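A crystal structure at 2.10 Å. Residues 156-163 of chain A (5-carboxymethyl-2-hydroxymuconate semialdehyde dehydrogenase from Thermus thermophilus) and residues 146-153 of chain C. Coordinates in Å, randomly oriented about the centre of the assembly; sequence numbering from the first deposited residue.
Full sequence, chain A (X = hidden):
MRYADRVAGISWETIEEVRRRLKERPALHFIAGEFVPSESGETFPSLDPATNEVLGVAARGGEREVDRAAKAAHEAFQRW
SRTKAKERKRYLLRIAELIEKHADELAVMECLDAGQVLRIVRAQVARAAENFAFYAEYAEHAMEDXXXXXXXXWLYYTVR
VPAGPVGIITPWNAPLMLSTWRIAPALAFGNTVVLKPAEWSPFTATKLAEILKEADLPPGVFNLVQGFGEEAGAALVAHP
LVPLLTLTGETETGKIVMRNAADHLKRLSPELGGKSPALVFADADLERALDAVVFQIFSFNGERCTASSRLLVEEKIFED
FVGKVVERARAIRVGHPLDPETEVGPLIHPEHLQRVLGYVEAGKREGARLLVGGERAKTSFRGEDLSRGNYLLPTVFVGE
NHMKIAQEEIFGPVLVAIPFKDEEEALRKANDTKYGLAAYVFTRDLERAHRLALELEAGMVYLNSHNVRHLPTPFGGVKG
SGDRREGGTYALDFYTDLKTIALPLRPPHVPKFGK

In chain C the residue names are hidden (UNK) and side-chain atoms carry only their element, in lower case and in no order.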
# COMPACT_ATOMS: atom_id res chain seq x y z
N TYR A 156 -10.49 -13.45 -2.41
CA TYR A 156 -11.28 -12.25 -2.30
C TYR A 156 -10.40 -11.20 -2.95
O TYR A 156 -9.19 -11.17 -2.72
CB TYR A 156 -11.51 -11.83 -0.84
CG TYR A 156 -12.39 -12.75 -0.02
CD1 TYR A 156 -11.90 -13.95 0.48
CD2 TYR A 156 -13.72 -12.39 0.27
CE1 TYR A 156 -12.71 -14.78 1.26
CE2 TYR A 156 -14.53 -13.22 1.05
CZ TYR A 156 -14.01 -14.42 1.55
OH TYR A 156 -14.78 -15.25 2.33
N TYR A 157 -10.98 -10.36 -3.81
CA TYR A 157 -10.20 -9.30 -4.42
C TYR A 157 -11.11 -8.09 -4.46
O TYR A 157 -12.33 -8.23 -4.48
CB TYR A 157 -9.68 -9.69 -5.81
CG TYR A 157 -10.70 -9.84 -6.92
CD1 TYR A 157 -11.10 -8.74 -7.68
CD2 TYR A 157 -11.21 -11.10 -7.25
CE1 TYR A 157 -11.98 -8.88 -8.74
CE2 TYR A 157 -12.11 -11.25 -8.32
CZ TYR A 157 -12.48 -10.14 -9.06
OH TYR A 157 -13.35 -10.29 -10.12
N THR A 158 -10.52 -6.91 -4.43
CA THR A 158 -11.30 -5.69 -4.43
C THR A 158 -10.93 -4.80 -5.61
O THR A 158 -9.79 -4.82 -6.07
CB THR A 158 -11.06 -4.91 -3.12
OG1 THR A 158 -9.66 -4.67 -2.94
CG2 THR A 158 -11.58 -5.72 -1.93
N VAL A 159 -11.91 -4.05 -6.10
CA VAL A 159 -11.69 -3.13 -7.20
C VAL A 159 -12.54 -1.90 -6.89
O VAL A 159 -13.34 -1.91 -5.96
CB VAL A 159 -12.14 -3.72 -8.56
CG1 VAL A 159 -11.41 -5.04 -8.82
CG2 VAL A 159 -13.66 -3.93 -8.57
N ARG A 160 -12.34 -0.85 -7.67
CA ARG A 160 -13.09 0.39 -7.50
C ARG A 160 -13.81 0.72 -8.80
O ARG A 160 -13.30 0.46 -9.89
CB ARG A 160 -12.14 1.54 -7.15
CG ARG A 160 -11.51 1.46 -5.78
CD ARG A 160 -10.47 2.57 -5.59
NE ARG A 160 -10.03 2.67 -4.19
CZ ARG A 160 -10.78 3.17 -3.21
NH1 ARG A 160 -12.00 3.62 -3.46
NH2 ARG A 160 -10.31 3.20 -1.97
N VAL A 161 -15.01 1.29 -8.69
CA VAL A 161 -15.78 1.69 -9.86
C VAL A 161 -16.23 3.14 -9.69
O VAL A 161 -16.39 3.61 -8.56
CB VAL A 161 -17.03 0.78 -10.07
CG1 VAL A 161 -16.60 -0.67 -10.22
CG2 VAL A 161 -18.00 0.94 -8.92
N PRO A 162 -16.40 3.88 -10.80
CA PRO A 162 -16.83 5.28 -10.72
C PRO A 162 -18.10 5.38 -9.88
O PRO A 162 -19.03 4.59 -10.07
CB PRO A 162 -17.07 5.65 -12.18
CG PRO A 162 -16.07 4.78 -12.91
CD PRO A 162 -16.23 3.45 -12.20
N ALA A 163 -18.14 6.35 -8.96
CA ALA A 163 -19.28 6.50 -8.06
C ALA A 163 -20.53 7.11 -8.67
O ALA A 163 -21.65 6.78 -8.26
CB ALA A 163 -18.87 7.29 -6.82
N UNK C 146 -2.08 -7.05 -4.74
CA UNK C 146 -2.92 -6.09 -5.45
C UNK C 146 -3.76 -6.53 -6.65
O UNK C 146 -3.63 -7.65 -7.15
n UNK C 146 1.00 -1.13 -6.76
c UNK C 146 -0.17 -3.27 -5.29
n UNK C 146 -0.89 -2.17 -5.92
c UNK C 146 -0.32 -1.18 -6.61
c UNK C 146 -2.01 -4.93 -5.90
c UNK C 146 -1.14 -4.35 -4.78
n UNK C 146 -1.08 -0.23 -7.15
N UNK C 147 -4.63 -5.64 -7.11
CA UNK C 147 -5.44 -5.88 -8.30
C UNK C 147 -5.13 -4.75 -9.27
O UNK C 147 -4.96 -3.60 -8.87
c UNK C 147 -6.98 -5.88 -8.03
o UNK C 147 -7.37 -4.64 -7.42
c UNK C 147 -7.38 -7.05 -7.15
N UNK C 148 -5.04 -5.10 -10.55
CA UNK C 148 -4.76 -4.13 -11.59
C UNK C 148 -5.76 -4.31 -12.72
O UNK C 148 -5.42 -4.79 -13.80
c UNK C 148 -3.34 -4.31 -12.14
c UNK C 148 -1.78 -5.19 -10.37
c UNK C 148 -0.22 -3.76 -9.23
c UNK C 148 -0.77 -5.02 -9.43
c UNK C 148 -2.25 -4.12 -11.11
c UNK C 148 -0.68 -2.68 -9.96
c UNK C 148 -1.70 -2.86 -10.90
N UNK C 149 -7.03 -3.94 -12.48
CA UNK C 149 -8.05 -4.08 -13.52
C UNK C 149 -7.78 -3.12 -14.67
O UNK C 149 -7.24 -2.04 -14.45
c UNK C 149 -7.63 -3.44 -11.23
c UNK C 149 -9.03 -3.98 -11.34
c UNK C 149 -9.35 -3.72 -12.79
N UNK C 150 -8.12 -3.52 -15.88
CA UNK C 150 -7.94 -2.65 -17.03
C UNK C 150 -9.30 -2.45 -17.68
O UNK C 150 -9.75 -3.27 -18.49
c UNK C 150 -5.59 -3.42 -17.44
c UNK C 150 -6.86 -2.31 -19.27
c UNK C 150 -6.97 -3.24 -18.07
N UNK C 151 -9.95 -1.35 -17.31
CA UNK C 151 -11.28 -1.02 -17.82
C UNK C 151 -12.21 -2.23 -17.64
O UNK C 151 -12.24 -2.84 -16.57
o UNK C 151 -10.12 1.45 -18.74
c UNK C 151 -11.19 -0.62 -19.30
c UNK C 151 -10.18 0.49 -19.55
o UNK C 151 -9.44 0.42 -20.55
N UNK C 152 -12.97 -2.57 -18.68
CA UNK C 152 -13.91 -3.69 -18.60
C UNK C 152 -13.39 -4.87 -19.42
O UNK C 152 -14.11 -5.85 -19.63
n UNK C 152 -17.68 0.88 -15.37
n UNK C 152 -18.31 -1.33 -15.28
n UNK C 152 -16.75 -0.64 -16.83
c UNK C 152 -15.27 -3.27 -19.16
c UNK C 152 -16.55 -1.97 -17.40
c UNK C 152 -17.59 -0.36 -15.83
c UNK C 152 -15.76 -1.91 -18.70
N UNK C 153 -12.14 -4.79 -19.86
CA UNK C 153 -11.56 -5.84 -20.69
C UNK C 153 -10.70 -6.88 -20.00
O UNK C 153 -10.75 -8.06 -20.35
c UNK C 153 -11.58 -4.14 -22.56
o UNK C 153 -12.72 -4.46 -22.95
o UNK C 153 -11.09 -3.00 -22.74
c UNK C 153 -10.77 -5.18 -21.82

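Position 146 carries three carbons in a row, then a nitrogen, then a carbon bearing two more nitrogens. Its CA-to-CB bond points away from chain A, and the side chain makes no contact with the other stretch. The terminal group is a guanidinium, so the residue is arginine, R146(C).

Position 147 has three side-chain atoms: a carbon bonded to CA that carries one oxygen and one carbon. Its CA-to-CB bond points toward chain A, where the oxygen meets the backbone carbonyl of T158(A) and the outer carbon meets Y157(A). A beta-branched hydroxyl side chain is threonine, T147(C). With chi1 at 56° (p), OG1 of T147(C) donates a hydrogen bond to O of T158(A) at 2.8 Å, while CG2 of T147(C) lies 3.7 Å from CB of Y157(A).

Position 148 shows one carbon leading to a ring of six carbons with no oxygen attached. The CA-to-CB bond points away, and the side chain makes no contact with the other stretch. The absence of oxygen excludes tyrosine and gives phenylalanine, F148(C).

At position 149, three carbons close a ring onto the backbone N. The CA-to-CB bond points toward chain A, and a ring carbon meets a methyl of V159(A). The closed ring is the signature of proline, P149(C); its CG packs 3.6 Å from CG1 of V159(A), an apolar contact.

Position 150 has one carbon carrying two carbons, out of reach of the other stretch. This is valine, V150(C).

Position 151 has two carbons, the second bearing two oxygens, and its side chain is out of reach of the other stretch. Such a short chain ending in a carboxylate is aspartate, D151(C); its positive phi of 52° marks a turn in the backbone.

Position 152 repeats the pattern of three carbons, a nitrogen and a carbon with two nitrogens. Its CA-to-CB bond points sideways, but the end of the side chain comes nearer and approaches P162(A). The residue is arginine, R152(C), with NH2 of R152(C) 4.3 Å from CD of P162(A).

Position 153, again two carbons with two oxygens on the second, makes no contact with the other stretch. It is aspartate, D153(C); its backbone N donates to O of V150(C) at 3.1 Å, bridging the turn.

The contact is small, burying 214 Å² in all, and T147(C) contributes the largest covered area, 60 Å². Its hydroxyl satisfies a strand carbonyl and its methyl packs on Y157(A), while P149(C) adds apolar packing against V159(A). The end-to-end directions differ by 49°, and one side-chain-to-backbone hydrogen bond joins the two stretches. R152(C) extends the contact to P162(A) by looser packing.

Chain C 146-153: RTFPVDRD
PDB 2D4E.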